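PDB 6G1D: hydrogen peroxide-inducible genes activator from Corynebacterium glutamicum, which senses hydrogen peroxide and, as a LysR-family transcription factor, probably controls the expression of peroxide-inducible genes. Local coordinates for residues 101-106 against 132-137; 143-148 against 283-288; 201-206 against 235-240; 267-272 against 317-322. The protein carries 1 engineered substitution. All coordinates share one frame; numbering follows the deposited sequence.

Contact 1 is the core of the set, centred about 3 Å from the chain's centre and held mainly by a parallel ladder of backbone bonds. Contact 2 touches it through packing of Leu-144 on Val-134 but is only partly buried, joining a helix end to strand 267-287 by one arginine bond and apolar packing. Contact 4 uses the other end of that strand, its centre about 28 Å from the chain's centre, and relies on two bridging waters and a weak amide bond. Contact 3 has no hydrogen bond between its segments and is chiefly apolar. Contacts 1 and 3 touch within the chain, Gln-137 on Gly-206, and also meet between subunits, where Glu-135 binds Ser-235 and Thr-239 of the second subunit.

Contact 1. Residues 101-106 against 132-137; sequences PLTVGI and HIVEDQ
The imidazole of His-132 has Pro-101 at its edge, with CE1 4.4 Å from Pro-101 CB near the ring plane, whereas Thr-103 OG1 and Leu-102 O approach it obliquely. Thr-103 OG1, anti to its own carbonyl carbon (chi1 -58°), lies 3.7 Å from His-132 CB; the other branch, CG2, packs 3.9 Å from Val-134 CG2. On the opposite face of the sheet, Ile-133 splits its contacts: CD1 reaches Val-104 CB at 4.2 Å, and CG2 meets Ile-106 CD1. Five backbone hydrogen bonds set the parallel register. Val-104 grips both flanks of Ile-133, its N donating to His-132 O at 2.8 Å and its O accepting from Val-134 N with an N-H...O angle of 172°. Ile-106 repeats this around Glu-135, although its bond from Asp-136 N to Ile-106 O stretches to 3.2 Å as the strand ends. The Glu-135 carboxylate turns to the second subunit, binding Thr-239 OG1 and the backbone N of Ser-235 there. These strands belong to a beta-alpha-beta unit: helix 111-125 covers Ile-106 and Ile-133, Phe-299 of helix 293-316 packs on Val-104, and strand 152-156 pairs with the far side of strand 100-106.

Contact 2. Residues 143-148 against 283-288; sequences ALLRDG and GLVYRS
Val-285 opens the contact by laying CG1 against Leu-145 CD2 at 3.6 Å, the two side chains crossing at about a right angle. CG1 stands anti to the backbone N (chi1 -178°), and the same leucine methyl also rests on the valine's carbonyl oxygen. At Tyr-286 the helix meets backbone: both leucine methyls lie against Tyr-286 CA, CD2 at 4.1 Å, while the Tyr-286 side chain sets out from CA away from the helix, and its ring stacks edge-to-face with Phe-296. Arg-287 then supplies the polar link. Its chain runs extended to CD, 3.3 Å from Leu-145 O, and bends at chi3 (-66°), which swings NE out of that line. NH1 donates to Leu-145 O over 2.8 Å, meeting a lone pair in the carbonyl plane, although the oxygen is tilted from the guanidinium plane by 16°. The same oxygen accepts from Gly-148 N at 3.2 Å, and NH1 has a second acceptor in Ile-150 O. Gly-148 CA covers one guanidinium face, 3.6 Å from NH1. The positive charge would probably be welcome beside carbonyl groups at a helix C-terminus. Gly-148, with positive phi and two bonds back into the last turn, makes this end of helix 138-147 a Schellman motif, joined by an arginine to the central sheet of the LysR substrate-binding domain.

Contact 3. Residues 201-206 against 235-240; sequences LLLDDG and SSLTTV
Leu-203 fits against the N-terminus of helix 237-245, where Ser-236 is the N-cap and accepts a weak capping bond on OG from Thr-239 N at 3.4 Å. From CB, the Leu-203 side chain runs to a CG anti to the carbonyl carbon (chi1 -65°) and there forks into two methyls with different tasks. CD1 meets Leu-237 CD2 at 4.2 Å, the two leucines crossing at about a right angle. CD2 goes deeper into the cap: it lies 3.5 Å from Ser-236 C, and also touches Ser-235 C and Leu-237 N, so one methyl packs on the backbone of the cap itself. The same CD2 reaches Val-240 CG2, one turn further along, at 4.0 Å. A bound sulfate, probably from the crystallisation liquor, lies about 5 Å from this leucine side chain. Asp-204 beside it contributes differently. Its OD1 passes 4.2 Å from Ser-235 CA but has its strong partner in Arg-233, a salt bridge, while OD2 accepts from Gly-206 N at 3.1 Å to form an Asx turn. The two oxygens thus face different partners, OD1 a side chain and OD2 the backbone of its own loop. At the start of segment 201-206, Leu-201 O accepts a hydrogen bond from Thr-251 OG1 and has the methyl Val-240 CG1 packed 3.8 Å away.

Contact 4. Residues 267-272 against 317-322; sequences LATANF and TGITLK
From Thr-269 to Phe-272 and from Ile-319 to Lys-322 the backbones run in nearly the same direction, 15° apart, and draw together: CA atoms of Thr-269 and Ile-319 are 7.5 Å apart, those of Asn-271 and Lys-322 only 5.7 Å. No direct backbone bond crosses between them, so side chains and water make the join. Ile-319 brings CG2 to Thr-269 OG1 at 3.4 Å, the two side chains crossing at about a right angle. That hydroxyl also hydrogen-bonds a water which donates to Thr-320 O over 2.9 Å. Asn-271 reaches the same carbonyl directly, but ND2 gives a weak bond of 3.0 Å to Thr-320 O, with an N-H...O angle of 128°; its stronger partner is Gln-188 OE1. The other end of the amide works through a second water, which donates to Asn-271 OD1 at 2.6 Å and accepts from Lys-322 N at 2.9 Å. Lys-322 then bends at chi2 (68°), and CD comes to 3.2 Å from Phe-272 O, while NZ bonds Val-276 O and Asn-324 OD1. The tail after helix 293-316 thereby packs beside the start of strand 267-287, which pairs with strand 164-179, and Ile-258 of helix 258-261 packs on Ile-319 and Leu-321.

Contact 1. Residues 101-106 against 132-137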
loop_
_atom_site.group_PDB
_atom_site.type_symbol
_atom_site.label_atom_id
_atom_site.label_comp_id
_atom_site.label_asym_id
_atom_site.label_seq_id
_atom_site.Cartn_x
_atom_site.Cartn_y
_atom_site.Cartn_z
ATOM N N PRO B 101 -5.796 29.992 6.219
ATOM C CA PRO B 101 -5.211 28.656 6.192
ATOM C C PRO B 101 -3.700 28.677 6.125
ATOM O O PRO B 101 -3.116 29.501 5.446
ATOM C CB PRO B 101 -5.766 28.043 4.898
ATOM C CG PRO B 101 -7.024 28.764 4.643
ATOM C CD PRO B 101 -6.816 30.150 5.171
ATOM N N LEU B 102 -3.087 27.780 6.878
ATOM C CA LEU B 102 -1.680 27.471 6.757
ATOM C C LEU B 102 -1.605 25.979 6.994
ATOM O O LEU B 102 -2.000 25.514 8.048
ATOM C CB LEU B 102 -0.870 28.219 7.815
ATOM C CG LEU B 102 0.647 28.005 7.789
ATOM C CD1 LEU B 102 1.252 28.625 6.531
ATOM C CD2 LEU B 102 1.290 28.555 9.051
ATOM N N THR B 103 -1.095 25.239 6.028
ATOM C CA THR B 103 -0.910 23.818 6.183
ATOM C C THR B 103 0.549 23.567 6.518
ATOM O O THR B 103 1.454 23.910 5.739
ATOM C CB THR B 103 -1.350 23.091 4.918
ATOM O OG1 THR B 103 -2.710 23.415 4.694
ATOM C CG2 THR B 103 -1.224 21.543 5.111
ATOM N N VAL B 104 0.778 22.943 7.672
ATOM C CA VAL B 104 2.113 22.710 8.199
ATOM C C VAL B 104 2.365 21.202 8.223
ATOM O O VAL B 104 1.616 20.445 8.817
ATOM C CB VAL B 104 2.223 23.292 9.622
ATOM C CG1 VAL B 104 3.612 23.105 10.177
ATOM C CG2 VAL B 104 1.911 24.793 9.604
ATOM N N GLY B 105 3.412 20.780 7.533
ATOM C CA GLY B 105 3.878 19.400 7.579
ATOM C C GLY B 105 4.855 19.301 8.742
ATOM O O GLY B 105 5.658 20.209 8.951
ATOM N N ILE B 106 4.772 18.213 9.513
ATOM C CA ILE B 106 5.733 17.993 10.593
ATOM C C ILE B 106 6.107 16.525 10.665
ATOM O O ILE B 106 5.236 15.675 10.575
ATOM C CB ILE B 106 5.181 18.403 11.966
ATOM C CG1 ILE B 106 4.507 19.778 11.926
ATOM C CG2 ILE B 106 6.286 18.377 13.012
ATOM C CD1 ILE B 106 3.833 20.202 13.237
ATOM N N HIS B 132 -3.639 23.649 9.671
ATOM C CA HIS B 132 -3.906 22.288 9.240
ATOM C C HIS B 132 -2.562 21.614 9.349
ATOM O O HIS B 132 -1.541 22.192 8.970
ATOM C CB HIS B 132 -4.451 22.288 7.812
ATOM C CG HIS B 132 -5.763 22.988 7.703
ATOM N ND1 HIS B 132 -5.910 24.221 7.109
ATOM C CD2 HIS B 132 -6.978 22.656 8.190
ATOM C CE1 HIS B 132 -7.169 24.604 7.208
ATOM N NE2 HIS B 132 -7.837 23.674 7.862
ATOM N N ILE B 133 -2.566 20.421 9.924
ATOM C CA ILE B 133 -1.358 19.737 10.298
ATOM C C ILE B 133 -1.318 18.458 9.497
ATOM O O ILE B 133 -2.280 17.718 9.478
ATOM C CB ILE B 133 -1.325 19.404 11.814
ATOM C CG1 ILE B 133 -1.541 20.677 12.648
ATOM C CG2 ILE B 133 -0.005 18.742 12.170
ATOM C CD1 ILE B 133 -0.493 21.765 12.425
ATOM N N VAL B 134 -0.202 18.224 8.816
ATOM C CA VAL B 134 0.057 16.972 8.154
ATOM C C VAL B 134 1.310 16.350 8.761
ATOM O O VAL B 134 2.395 16.890 8.638
ATOM C CB VAL B 134 0.248 17.185 6.635
ATOM C CG1 VAL B 134 0.596 15.872 5.949
ATOM C CG2 VAL B 134 -1.036 17.741 6.040
ATOM N N GLU B 135 1.125 15.238 9.447
ATOM C CA GLU B 135 2.219 14.569 10.129
ATOM C C GLU B 135 2.640 13.445 9.189
ATOM O O GLU B 135 1.846 12.558 8.903
ATOM C CB GLU B 135 1.745 13.984 11.451
ATOM C CG GLU B 135 2.829 13.242 12.200
ATOM C CD GLU B 135 2.340 12.579 13.477
ATOM O OE1 GLU B 135 1.211 12.015 13.466
ATOM O OE2 GLU B 135 3.100 12.577 14.465
ATOM N N ASP B 136 3.862 13.491 8.685
ATOM C CA ASP B 136 4.339 12.451 7.760
ATOM C C ASP B 136 5.850 12.502 7.722
ATOM O O ASP B 136 6.465 13.448 8.174
ATOM C CB ASP B 136 3.740 12.640 6.343
ATOM C CG ASP B 136 3.517 11.289 5.581
ATOM O OD1 ASP B 136 4.229 10.284 5.819
ATOM O OD2 ASP B 136 2.621 11.231 4.715
ATOM N N GLN B 137 6.450 11.443 7.199
ATOM C CA GLN B 137 7.903 11.333 7.102
ATOM C C GLN B 137 8.442 12.302 6.051
ATOM O O GLN B 137 7.718 12.762 5.146
ATOM C CB GLN B 137 8.283 9.888 6.772
ATOM C CG GLN B 137 7.963 8.941 7.931
ATOM C CD GLN B 137 8.094 7.449 7.584
ATOM O OE1 GLN B 137 8.082 6.616 8.478
ATOM N NE2 GLN B 137 8.214 7.108 6.301
#

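Contact 2. Residues 143-148 against 283-288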
loop_
_atom_site.group_PDB
_atom_site.type_symbol
_atom_site.label_atom_id
_atom_site.label_comp_id
_atom_site.label_asym_id
_atom_site.label_seq_id
_atom_site.Cartn_x
_atom_site.Cartn_y
_atom_site.Cartn_z
ATOM N N ALA B 143 7.758 15.958 -0.942
ATOM C CA ALA B 143 6.923 15.789 -2.148
ATOM C C ALA B 143 5.648 16.672 -2.070
ATOM O O ALA B 143 5.276 17.325 -3.053
ATOM C CB ALA B 143 6.562 14.322 -2.366
ATOM N N LEU B 144 5.024 16.707 -0.896
ATOM C CA LEU B 144 3.846 17.544 -0.673
ATOM C C LEU B 144 4.205 19.039 -0.816
ATOM O O LEU B 144 3.428 19.820 -1.352
ATOM C CB LEU B 144 3.209 17.274 0.714
ATOM C CG LEU B 144 2.594 15.844 0.872
ATOM C CD1 LEU B 144 2.398 15.492 2.350
ATOM C CD2 LEU B 144 1.284 15.615 0.089
ATOM N N LEU B 145 5.382 19.428 -0.340
ATOM C CA LEU B 145 5.861 20.809 -0.481
ATOM C C LEU B 145 6.042 21.162 -1.943
ATOM O O LEU B 145 5.619 22.223 -2.368
ATOM C CB LEU B 145 7.208 20.992 0.251
ATOM C CG LEU B 145 7.681 22.288 0.945
ATOM C CD1 LEU B 145 6.619 23.000 1.759
ATOM C CD2 LEU B 145 8.879 21.974 1.819
ATOM N N ARG B 146 6.688 20.281 -2.701
ATOM C CA ARG B 146 6.907 20.531 -4.124
ATOM C C ARG B 146 5.580 20.658 -4.876
ATOM O O ARG B 146 5.480 21.516 -5.737
ATOM C CB ARG B 146 7.851 19.496 -4.747
ATOM C CG ARG B 146 7.358 18.120 -5.070
ATOM C CD ARG B 146 8.120 17.491 -6.247
ATOM N NE ARG B 146 7.764 16.077 -6.335
ATOM C CZ ARG B 146 8.463 15.039 -5.844
ATOM N NH1 ARG B 146 9.634 15.200 -5.212
ATOM N NH2 ARG B 146 7.966 13.805 -5.970
ATOM N N ASP B 147 4.571 19.855 -4.515
ATOM C CA ASP B 147 3.256 19.875 -5.202
ATOM C C ASP B 147 2.323 20.975 -4.696
ATOM O O ASP B 147 1.240 21.165 -5.248
ATOM C CB ASP B 147 2.492 18.547 -5.016
ATOM C CG ASP B 147 3.234 17.336 -5.571
ATOM O OD1 ASP B 147 4.043 17.491 -6.518
ATOM O OD2 ASP B 147 3.014 16.231 -5.023
ATOM N N GLY B 148 2.719 21.683 -3.648
ATOM C CA GLY B 148 1.895 22.741 -3.077
ATOM C C GLY B 148 0.819 22.252 -2.117
ATOM O O GLY B 148 0.001 23.033 -1.703
ATOM N N GLY B 283 14.412 22.601 11.468
ATOM C CA GLY B 283 14.255 23.766 10.604
ATOM C C GLY B 283 12.890 23.799 9.945
ATOM O O GLY B 283 12.149 22.787 9.908
ATOM N N LEU B 284 12.570 24.959 9.392
ATOM C CA LEU B 284 11.331 25.158 8.677
ATOM C C LEU B 284 11.683 25.240 7.190
ATOM O O LEU B 284 12.530 26.036 6.800
ATOM C CB LEU B 284 10.652 26.446 9.173
ATOM C CG LEU B 284 9.215 26.594 8.752
ATOM C CD1 LEU B 284 8.349 25.442 9.257
ATOM C CD2 LEU B 284 8.645 27.921 9.266
ATOM N N VAL B 285 11.073 24.390 6.391
ATOM C CA VAL B 285 11.411 24.281 4.975
ATOM C C VAL B 285 10.212 24.757 4.162
ATOM O O VAL B 285 9.070 24.388 4.475
ATOM C CB VAL B 285 11.798 22.817 4.610
ATOM C CG1 VAL B 285 12.195 22.704 3.145
ATOM C CG2 VAL B 285 12.949 22.350 5.456
ATOM N N TYR B 286 10.479 25.562 3.126
ATOM C CA TYR B 286 9.445 25.991 2.182
ATOM C C TYR B 286 9.970 26.237 0.759
ATOM O O TYR B 286 11.171 26.311 0.543
ATOM C CB TYR B 286 8.773 27.243 2.710
ATOM C CG TYR B 286 9.655 28.480 2.773
ATOM C CD1 TYR B 286 10.353 28.802 3.920
ATOM C CD2 TYR B 286 9.728 29.359 1.708
ATOM C CE1 TYR B 286 11.155 29.927 3.989
ATOM C CE2 TYR B 286 10.488 30.511 1.772
ATOM C CZ TYR B 286 11.202 30.792 2.910
ATOM O OH TYR B 286 11.974 31.928 2.932
ATOM N N ARG B 287 9.058 26.360 -0.203
ATOM C CA ARG B 287 9.434 26.553 -1.627
ATOM C C ARG B 287 10.097 27.907 -1.810
ATOM O O ARG B 287 9.538 28.914 -1.390
ATOM C CB ARG B 287 8.220 26.514 -2.531
ATOM C CG ARG B 287 7.531 25.166 -2.613
ATOM C CD ARG B 287 6.301 25.244 -3.527
ATOM N NE ARG B 287 5.238 26.101 -3.016
ATOM C CZ ARG B 287 4.402 25.802 -2.008
ATOM N NH1 ARG B 287 4.463 24.603 -1.389
ATOM N NH2 ARG B 287 3.482 26.691 -1.629
ATOM N N SER B 288 11.285 27.948 -2.415
ATOM C CA SER B 288 11.999 29.217 -2.601
ATOM C C SER B 288 11.268 30.191 -3.546
ATOM O O SER B 288 11.517 31.390 -3.515
ATOM C CB SER B 288 13.443 28.956 -3.074
ATOM O OG SER B 288 13.442 28.230 -4.291
#

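Contact 3. Residues 201-206 against 235-240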
loop_
_atom_site.group_PDB
_atom_site.type_symbol
_atom_site.label_atom_id
_atom_site.label_comp_id
_atom_site.label_asym_id
_atom_site.label_seq_id
_atom_site.Cartn_x
_atom_site.Cartn_y
_atom_site.Cartn_z
ATOM N N LEU B 201 17.124 -0.120 19.824
ATOM C CA LEU B 201 15.850 -0.318 19.118
ATOM C C LEU B 201 15.557 0.992 18.453
ATOM O O LEU B 201 15.414 2.022 19.120
ATOM C CB LEU B 201 14.722 -0.670 20.080
ATOM C CG LEU B 201 14.973 -1.887 20.937
ATOM C CD1 LEU B 201 14.034 -1.979 22.123
ATOM C CD2 LEU B 201 14.821 -3.132 20.103
ATOM N N LEU B 202 15.448 0.959 17.141
ATOM C CA LEU B 202 15.276 2.154 16.317
ATOM C C LEU B 202 13.962 2.054 15.558
ATOM O O LEU B 202 13.419 0.962 15.300
ATOM C CB LEU B 202 16.429 2.300 15.325
ATOM C CG LEU B 202 17.850 2.336 15.943
ATOM C CD1 LEU B 202 18.935 2.408 14.889
ATOM C CD2 LEU B 202 17.982 3.525 16.883
ATOM N N LEU B 203 13.446 3.226 15.199
ATOM C CA LEU B 203 12.365 3.306 14.255
ATOM C C LEU B 203 12.928 2.789 12.905
ATOM O O LEU B 203 14.160 2.756 12.720
ATOM C CB LEU B 203 11.924 4.747 14.142
ATOM C CG LEU B 203 11.314 5.391 15.380
ATOM C CD1 LEU B 203 11.041 6.874 15.105
ATOM C CD2 LEU B 203 10.085 4.606 15.847
ATOM N N ASP B 204 12.064 2.384 11.987
ATOM C CA ASP B 204 12.529 1.884 10.671
ATOM C C ASP B 204 13.205 3.005 9.858
ATOM O O ASP B 204 13.188 4.175 10.257
ATOM C CB ASP B 204 11.397 1.227 9.872
ATOM C CG ASP B 204 10.309 2.197 9.520
ATOM O OD1 ASP B 204 9.370 2.269 10.332
ATOM O OD2 ASP B 204 10.427 2.952 8.522
ATOM N N ASP B 205 13.796 2.623 8.725
ATOM C CA ASP B 205 14.607 3.497 7.855
ATOM C C ASP B 205 13.899 4.742 7.285
ATOM O O ASP B 205 14.566 5.657 6.827
ATOM C CB ASP B 205 15.092 2.676 6.607
ATOM C CG ASP B 205 16.028 1.565 6.948
ATOM O OD1 ASP B 205 16.132 1.157 8.114
ATOM O OD2 ASP B 205 16.720 1.090 6.017
ATOM N N GLY B 206 12.567 4.758 7.266
ATOM C CA GLY B 206 11.822 5.924 6.813
ATOM C C GLY B 206 11.863 7.149 7.742
ATOM O O GLY B 206 11.469 8.245 7.334
ATOM N N SER B 235 7.130 1.309 14.398
ATOM C CA SER B 235 6.808 2.482 13.618
ATOM C C SER B 235 6.650 3.760 14.447
ATOM O O SER B 235 6.618 4.841 13.874
ATOM C CB SER B 235 5.575 2.248 12.732
ATOM O OG SER B 235 4.492 1.749 13.467
ATOM N N SER B 236 6.565 3.647 15.783
ATOM C CA SER B 236 6.389 4.808 16.663
ATOM C C SER B 236 7.236 4.711 17.922
ATOM O O SER B 236 7.510 3.618 18.404
ATOM C CB SER B 236 4.919 4.940 17.086
ATOM O OG SER B 236 4.496 3.784 17.827
ATOM N N LEU B 237 7.617 5.855 18.470
ATOM C CA LEU B 237 8.345 5.920 19.722
ATOM C C LEU B 237 7.598 5.297 20.884
ATOM O O LEU B 237 8.244 4.691 21.717
ATOM C CB LEU B 237 8.736 7.348 20.056
ATOM C CG LEU B 237 9.802 7.978 19.206
ATOM C CD1 LEU B 237 10.142 9.369 19.695
ATOM C CD2 LEU B 237 11.070 7.135 19.250
ATOM N N THR B 238 6.263 5.376 20.921
ATOM C CA THR B 238 5.535 4.777 22.046
ATOM C C THR B 238 5.686 3.254 22.027
ATOM O O THR B 238 5.836 2.640 23.082
ATOM C CB THR B 238 4.040 5.205 22.081
ATOM O OG1 THR B 238 3.957 6.629 22.119
ATOM C CG2 THR B 238 3.278 4.627 23.284
ATOM N N THR B 239 5.673 2.637 20.842
ATOM C CA THR B 239 5.941 1.194 20.738
ATOM C C THR B 239 7.364 0.868 21.168
ATOM O O THR B 239 7.577 -0.083 21.896
ATOM C CB THR B 239 5.646 0.667 19.331
ATOM O OG1 THR B 239 4.251 0.816 19.092
ATOM C CG2 THR B 239 6.035 -0.795 19.184
ATOM N N VAL B 240 8.325 1.686 20.776
ATOM C CA VAL B 240 9.709 1.457 21.174
ATOM C C VAL B 240 9.811 1.509 22.724
ATOM O O VAL B 240 10.472 0.656 23.311
ATOM C CB VAL B 240 10.673 2.467 20.513
ATOM C CG1 VAL B 240 12.102 2.377 21.044
ATOM C CG2 VAL B 240 10.681 2.201 18.995
#

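Contact 4. Residues 267-272 against 317-322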
loop_
_atom_site.group_PDB
_atom_site.type_symbol
_atom_site.label_atom_id
_atom_site.label_comp_id
_atom_site.label_asym_id
_atom_site.label_seq_id
_atom_site.Cartn_x
_atom_site.Cartn_y
_atom_site.Cartn_z
ATOM N N LEU B 267 11.017 2.901 32.921
ATOM C CA LEU B 267 12.044 3.544 32.113
ATOM C C LEU B 267 13.001 4.329 32.966
ATOM O O LEU B 267 12.616 4.827 34.000
ATOM C CB LEU B 267 11.416 4.479 31.096
ATOM C CG LEU B 267 10.559 3.822 30.021
ATOM C CD1 LEU B 267 10.035 4.871 29.068
ATOM C CD2 LEU B 267 11.359 2.821 29.228
ATOM N N ALA B 268 14.249 4.446 32.524
ATOM C CA ALA B 268 15.189 5.406 33.074
ATOM C C ALA B 268 15.895 6.085 31.928
ATOM O O ALA B 268 15.749 5.659 30.782
ATOM C CB ALA B 268 16.180 4.732 33.986
ATOM N N THR B 269 16.639 7.142 32.218
ATOM C CA THR B 269 17.339 7.911 31.207
ATOM C C THR B 269 18.790 8.104 31.572
ATOM O O THR B 269 19.169 7.978 32.723
ATOM C CB THR B 269 16.711 9.329 31.040
ATOM O OG1 THR B 269 16.711 10.010 32.297
ATOM C CG2 THR B 269 15.286 9.242 30.481
ATOM N N ALA B 270 19.575 8.488 30.581
ATOM C CA ALA B 270 20.982 8.791 30.737
ATOM C C ALA B 270 21.407 9.801 29.695
ATOM O O ALA B 270 20.760 9.935 28.657
ATOM C CB ALA B 270 21.790 7.532 30.529
ATOM N N ASN B 271 22.533 10.467 29.938
ATOM C CA ASN B 271 23.071 11.403 28.959
ATOM C C ASN B 271 24.546 11.222 28.726
ATOM O O ASN B 271 25.275 10.751 29.597
ATOM C CB ASN B 271 22.824 12.852 29.406
ATOM C CG ASN B 271 21.382 13.273 29.221
ATOM O OD1 ASN B 271 20.924 13.414 28.083
ATOM N ND2 ASN B 271 20.655 13.442 30.325
ATOM N N PHE B 272 24.978 11.657 27.552
ATOM C CA PHE B 272 26.375 11.771 27.235
ATOM C C PHE B 272 26.945 12.967 27.970
ATOM O O PHE B 272 26.199 13.876 28.344
ATOM C CB PHE B 272 26.574 11.922 25.735
ATOM C CG PHE B 272 26.040 10.769 24.947
ATOM C CD1 PHE B 272 26.716 9.558 24.949
ATOM C CD2 PHE B 272 24.900 10.906 24.195
ATOM C CE1 PHE B 272 26.211 8.478 24.242
ATOM C CE2 PHE B 272 24.384 9.841 23.489
ATOM C CZ PHE B 272 25.039 8.623 23.510
ATOM N N THR B 317 9.740 17.572 34.520
ATOM C CA THR B 317 9.547 16.185 34.938
ATOM C C THR B 317 10.552 15.765 35.995
ATOM O O THR B 317 10.359 14.755 36.635
ATOM C CB THR B 317 9.701 15.184 33.783
ATOM O OG1 THR B 317 11.024 15.267 33.266
ATOM C CG2 THR B 317 8.702 15.474 32.686
ATOM N N GLY B 318 11.648 16.495 36.127
ATOM C CA GLY B 318 12.737 16.114 37.030
ATOM C C GLY B 318 13.827 15.313 36.353
ATOM O O GLY B 318 14.876 15.085 36.977
ATOM N N ILE B 319 13.615 14.912 35.091
ATOM C CA ILE B 319 14.568 14.087 34.366
ATOM C C ILE B 319 15.686 15.031 33.946
ATOM O O ILE B 319 15.434 16.098 33.404
ATOM C CB ILE B 319 13.854 13.401 33.176
ATOM C CG1 ILE B 319 12.927 12.305 33.747
ATOM C CG2 ILE B 319 14.843 12.850 32.162
ATOM C CD1 ILE B 319 11.876 11.782 32.798
ATOM N N THR B 320 16.937 14.638 34.223
ATOM C CA THR B 320 18.072 15.516 34.005
ATOM C C THR B 320 18.332 15.530 32.519
ATOM O O THR B 320 18.290 14.480 31.896
ATOM C CB THR B 320 19.312 15.008 34.765
ATOM O OG1 THR B 320 18.982 14.922 36.150
ATOM C CG2 THR B 320 20.531 15.949 34.609
ATOM N N LEU B 321 18.544 16.729 31.962
ATOM C CA LEU B 321 18.777 16.916 30.546
ATOM C C LEU B 321 20.255 17.031 30.215
ATOM O O LEU B 321 21.055 17.349 31.060
ATOM C CB LEU B 321 18.037 18.160 30.063
ATOM C CG LEU B 321 16.513 18.128 30.327
ATOM C CD1 LEU B 321 15.889 19.408 29.793
ATOM C CD2 LEU B 321 15.836 16.871 29.790
ATOM N N LYS B 322 20.599 16.767 28.963
ATOM C CA LYS B 322 21.958 16.936 28.484
ATOM C C LYS B 322 22.480 18.330 28.793
ATOM O O LYS B 322 21.779 19.313 28.605
ATOM C CB LYS B 322 21.979 16.687 26.965
ATOM C CG LYS B 322 23.292 16.926 26.237
ATOM C CD LYS B 322 24.352 15.889 26.631
ATOM C CE LYS B 322 25.422 15.785 25.550
ATOM N NZ LYS B 322 26.150 17.055 25.411
HETATM O O HOH W 1 18.762 11.706 32.637
HETATM O O HOH W 2 18.972 14.990 27.369
#